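Local atomic coordinates of HTH-type transcriptional repressor NemR (Escherichia coli, PDB entry 4YZE), a protein that represses transcription of the nemRA-gloA operon by binding to the NemR box, and responds to electrophiles and reactive chlorine species such as bleach. Residues 69-72 against 73-76; 92-95 against 96-100. The protein carries 5 engineered substitutions. All coordinates share one frame; numbering follows the deposited sequence.

Contact 1: 69-72 against 73-76; sequences YHQR and LTEL
With OG1 anti to its own carbonyl carbon and beside the backbone N (chi1 -59°), Thr-74 turns its hydroxyl back along the helix to His-70, while His-70, with CG anti to its backbone N (chi1 -175°), brings its imidazole atoms CD2 and NE2 near that hydroxyl. Thr-74 OG1 donates to His-70 O at 2.7 Å, and Thr-74 N reaches that oxygen from the opposite face of the carbonyl plane at 2.9 Å. One carbonyl thus takes two bonds from a single residue, while His-70 CD2 lies obliquely to Thr-74 OG1 at 3.7 Å. One residue further along, Glu-75 N donates to Gln-71 O almost in line with the C=O bond, and Glu-75 CG rests 3.2 Å from that same Gln-71 O. On the inward side Tyr-69 CE2 meets Leu-73 CG loosely at 4.5 Å; both side chains also touch Tyr-91 of helix 84-97, and Leu-73 packs on Leu-138 of helix 122-148. A valine in place of Thr-74 would probably leave His-70 O with the backbone bond alone of these two. The threonine therefore settles its hydroxyl within the helix itself, on a partly exposed flank next to an apolar seam facing the neighbouring helices.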
# COMPACT_ATOMS: atom_id res chain seq x y z
N TYR A 69 -16.69 9.35 0.19
CA TYR A 69 -16.35 7.96 -0.12
C TYR A 69 -17.12 6.99 0.77
O TYR A 69 -17.53 5.91 0.34
CB TYR A 69 -14.85 7.72 0.04
CG TYR A 69 -14.39 6.34 -0.42
CD1 TYR A 69 -14.15 6.07 -1.77
CD2 TYR A 69 -14.19 5.31 0.49
CE1 TYR A 69 -13.73 4.81 -2.19
CE2 TYR A 69 -13.78 4.05 0.07
CZ TYR A 69 -13.55 3.81 -1.26
OH TYR A 69 -13.13 2.56 -1.65
N HIS A 70 -17.28 7.37 2.03
CA HIS A 70 -18.00 6.54 2.99
C HIS A 70 -19.46 6.39 2.53
O HIS A 70 -20.04 5.31 2.65
CB HIS A 70 -17.93 7.15 4.39
CG HIS A 70 -18.55 6.31 5.46
ND1 HIS A 70 -17.86 5.33 6.14
CD2 HIS A 70 -19.81 6.32 5.98
CE1 HIS A 70 -18.66 4.77 7.03
NE2 HIS A 70 -19.85 5.35 6.95
N GLN A 71 -20.02 7.46 1.98
CA GLN A 71 -21.41 7.47 1.54
C GLN A 71 -21.57 6.61 0.29
O GLN A 71 -22.44 5.74 0.24
CB GLN A 71 -21.89 8.91 1.28
CG GLN A 71 -23.41 9.09 1.22
CD GLN A 71 -24.10 8.73 2.53
OE1 GLN A 71 -24.63 7.62 2.69
NE2 GLN A 71 -24.10 9.66 3.49
N ARG A 72 -20.71 6.83 -0.72
CA ARG A 72 -20.72 5.98 -1.90
C ARG A 72 -20.66 4.50 -1.52
O ARG A 72 -21.47 3.69 -1.98
CB ARG A 72 -19.55 6.31 -2.83
CG ARG A 72 -19.77 7.48 -3.75
CD ARG A 72 -18.72 7.50 -4.87
NE ARG A 72 -17.36 7.66 -4.35
CZ ARG A 72 -16.85 8.82 -3.96
NH1 ARG A 72 -17.58 9.93 -4.01
NH2 ARG A 72 -15.60 8.89 -3.51
N LEU A 73 -19.69 4.15 -0.67
CA LEU A 73 -19.50 2.78 -0.22
C LEU A 73 -20.74 2.25 0.53
O LEU A 73 -21.10 1.10 0.37
CB LEU A 73 -18.27 2.69 0.68
CG LEU A 73 -17.39 1.43 0.65
CD1 LEU A 73 -16.92 1.05 2.04
CD2 LEU A 73 -18.05 0.25 -0.05
N THR A 74 -21.37 3.11 1.33
CA THR A 74 -22.58 2.73 2.06
C THR A 74 -23.69 2.35 1.08
O THR A 74 -24.34 1.32 1.25
CB THR A 74 -23.09 3.85 2.98
OG1 THR A 74 -22.09 4.21 3.93
CG2 THR A 74 -24.34 3.38 3.73
N GLU A 75 -23.90 3.19 0.07
CA GLU A 75 -24.93 2.93 -0.93
C GLU A 75 -24.63 1.63 -1.67
O GLU A 75 -25.55 0.87 -1.98
CB GLU A 75 -25.02 4.10 -1.90
CG GLU A 75 -25.29 5.43 -1.22
CD GLU A 75 -25.39 6.60 -2.18
OE1 GLU A 75 -24.34 7.15 -2.57
OE2 GLU A 75 -26.53 6.97 -2.54
N LEU A 76 -23.35 1.38 -1.93
CA LEU A 76 -22.95 0.16 -2.64
C LEU A 76 -23.28 -1.08 -1.81
O LEU A 76 -23.84 -2.04 -2.32
CB LEU A 76 -21.46 0.20 -2.95
CG LEU A 76 -20.87 -0.50 -4.17
CD1 LEU A 76 -19.45 -0.97 -3.88
CD2 LEU A 76 -21.72 -1.68 -4.66

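Contact 2: 92-95 against 96-100; sequences YQQT and LNQFS. Engineered in segment 96-100: Ser-100 (natural residue Cys).
Leu-96, Asn-97 and Gln-98 each donate a backbone N-H to the residue four positions earlier, in the last turn of helix 84-97. Leu-96 N reaches Tyr-92 O at 3.0 Å, Asn-97 N binds Gln-93 O at the same length but less straight (144°), and Gln-98 N closes on Gln-94 O at 2.8 Å. Gln-98 is the first residue to leave helical backbone angles, yet its N-H still completes that final bond. With CG anti to the carbonyl carbon (chi1 -65°) and an extended chain, Gln-98 runs alongside Gln-94, pointing the same way; NE2 of Gln-98 comes 3.5 Å from CG of Gln-94, with the amide planes 57° apart. On the next flank CB of Leu-96 sits 3.2 Å from Gln-93 O, and its side chain packs on Phe-182 and on Glu-186 of helix 183-195. Past the helix end, CB of Phe-99 is 3.7 Å from Thr-95 O, and its side chain packs on Leu-185, Ala-176 and Phe-182. Tyr-92 OH is hydrogen-bonded to Leu-165 O and Thr-95 OG1 to Trp-169 NE1, both of helix 158-179, and Thr-95 OG1 also to Tyr-91 O one turn back in its own helix. The turn is thus a helix terminus held by main-chain bonds, with its inner hydroxyls satisfied by neighbouring residues and the exposed amide side chains of Asn-97 and Gln-98 at its end.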
# COMPACT_ATOMS: atom_id res chain seq x y z
N TYR A 92 -14.61 -4.64 -5.18
CA TYR A 92 -13.39 -4.87 -5.94
C TYR A 92 -13.56 -4.61 -7.43
O TYR A 92 -12.60 -4.18 -8.10
CB TYR A 92 -12.84 -6.27 -5.70
CG TYR A 92 -12.28 -6.46 -4.32
CD1 TYR A 92 -10.95 -6.19 -4.04
CD2 TYR A 92 -13.08 -6.94 -3.30
CE1 TYR A 92 -10.43 -6.37 -2.75
CE2 TYR A 92 -12.58 -7.12 -2.02
CZ TYR A 92 -11.26 -6.85 -1.76
OH TYR A 92 -10.77 -7.04 -0.49
N GLN A 93 -14.74 -4.88 -7.98
CA GLN A 93 -14.95 -4.69 -9.42
C GLN A 93 -14.93 -3.20 -9.77
O GLN A 93 -14.37 -2.80 -10.79
CB GLN A 93 -16.25 -5.36 -9.89
CG GLN A 93 -16.56 -5.21 -11.37
CD GLN A 93 -15.54 -5.90 -12.28
OE1 GLN A 93 -14.91 -5.27 -13.13
NE2 GLN A 93 -15.39 -7.21 -12.10
N GLN A 94 -15.52 -2.38 -8.91
CA GLN A 94 -15.48 -0.92 -9.08
C GLN A 94 -14.04 -0.39 -9.01
O GLN A 94 -13.66 0.50 -9.76
CB GLN A 94 -16.31 -0.24 -7.99
CG GLN A 94 -17.36 0.74 -8.50
CD GLN A 94 -18.78 0.25 -8.25
OE1 GLN A 94 -19.12 -0.90 -8.53
NE2 GLN A 94 -19.62 1.13 -7.69
N THR A 95 -13.26 -0.93 -8.08
CA THR A 95 -11.86 -0.57 -7.95
C THR A 95 -11.16 -0.85 -9.27
O THR A 95 -10.39 -0.01 -9.76
CB THR A 95 -11.18 -1.36 -6.84
OG1 THR A 95 -11.84 -1.10 -5.59
CG2 THR A 95 -9.72 -0.96 -6.73
N LEU A 96 -11.43 -2.03 -9.84
CA LEU A 96 -10.91 -2.38 -11.17
C LEU A 96 -11.29 -1.36 -12.23
O LEU A 96 -10.47 -0.99 -13.08
CB LEU A 96 -11.39 -3.76 -11.60
CG LEU A 96 -10.36 -4.87 -11.77
CD1 LEU A 96 -11.05 -6.19 -12.13
CD2 LEU A 96 -9.35 -4.51 -12.83
N ASN A 97 -12.54 -0.90 -12.21
CA ASN A 97 -13.00 0.02 -13.25
C ASN A 97 -12.40 1.41 -13.08
O ASN A 97 -11.96 2.03 -14.04
CB ASN A 97 -14.53 0.13 -13.22
CG ASN A 97 -15.21 -1.20 -13.46
OD1 ASN A 97 -14.62 -2.14 -13.99
ND2 ASN A 97 -16.48 -1.29 -13.06
N GLN A 98 -12.38 1.87 -11.83
CA GLN A 98 -11.92 3.21 -11.49
C GLN A 98 -10.40 3.26 -11.31
O GLN A 98 -9.88 4.18 -10.67
CB GLN A 98 -12.61 3.69 -10.21
CG GLN A 98 -14.12 3.87 -10.37
CD GLN A 98 -14.84 4.13 -9.06
OE1 GLN A 98 -14.22 4.44 -8.04
NE2 GLN A 98 -16.16 4.00 -9.08
N PHE A 99 -9.71 2.28 -11.87
CA PHE A 99 -8.26 2.22 -11.76
C PHE A 99 -7.62 3.30 -12.61
O PHE A 99 -6.80 4.09 -12.13
CB PHE A 99 -7.75 0.83 -12.16
CG PHE A 99 -6.25 0.75 -12.29
CD1 PHE A 99 -5.43 1.13 -11.23
CD2 PHE A 99 -5.67 0.30 -13.47
CE1 PHE A 99 -4.05 1.06 -11.35
CE2 PHE A 99 -4.29 0.23 -13.59
CZ PHE A 99 -3.48 0.61 -12.53
N SER A 100 -7.99 3.34 -13.89
CA SER A 100 -7.61 4.45 -14.74
C SER A 100 -8.80 4.91 -15.56
O SER A 100 -9.76 4.17 -15.75
CB SER A 100 -6.46 4.06 -15.67

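Overall arrangement
Contact 1 and contact 2 lie in series on consecutive helices, 54-79 and 84-97, with centres about 15 Å apart. The first is near the end of the long helix that leads out of the DNA-binding region, and the second finishes the helix that follows, within the TetR-type C-terminal domain. They touch where Leu-76 CG packs on Gln-94 NE2 at 4.1 Å, so the two helices meet directly. Cys-108, central to the response to reactive chlorine species, has its side chain about 6 Å from that of Tyr-69 and about 8 Å from that of Thr-95. One residue of each contact thus lies near this cysteine, which is consistent with both helices contributing to its surroundings.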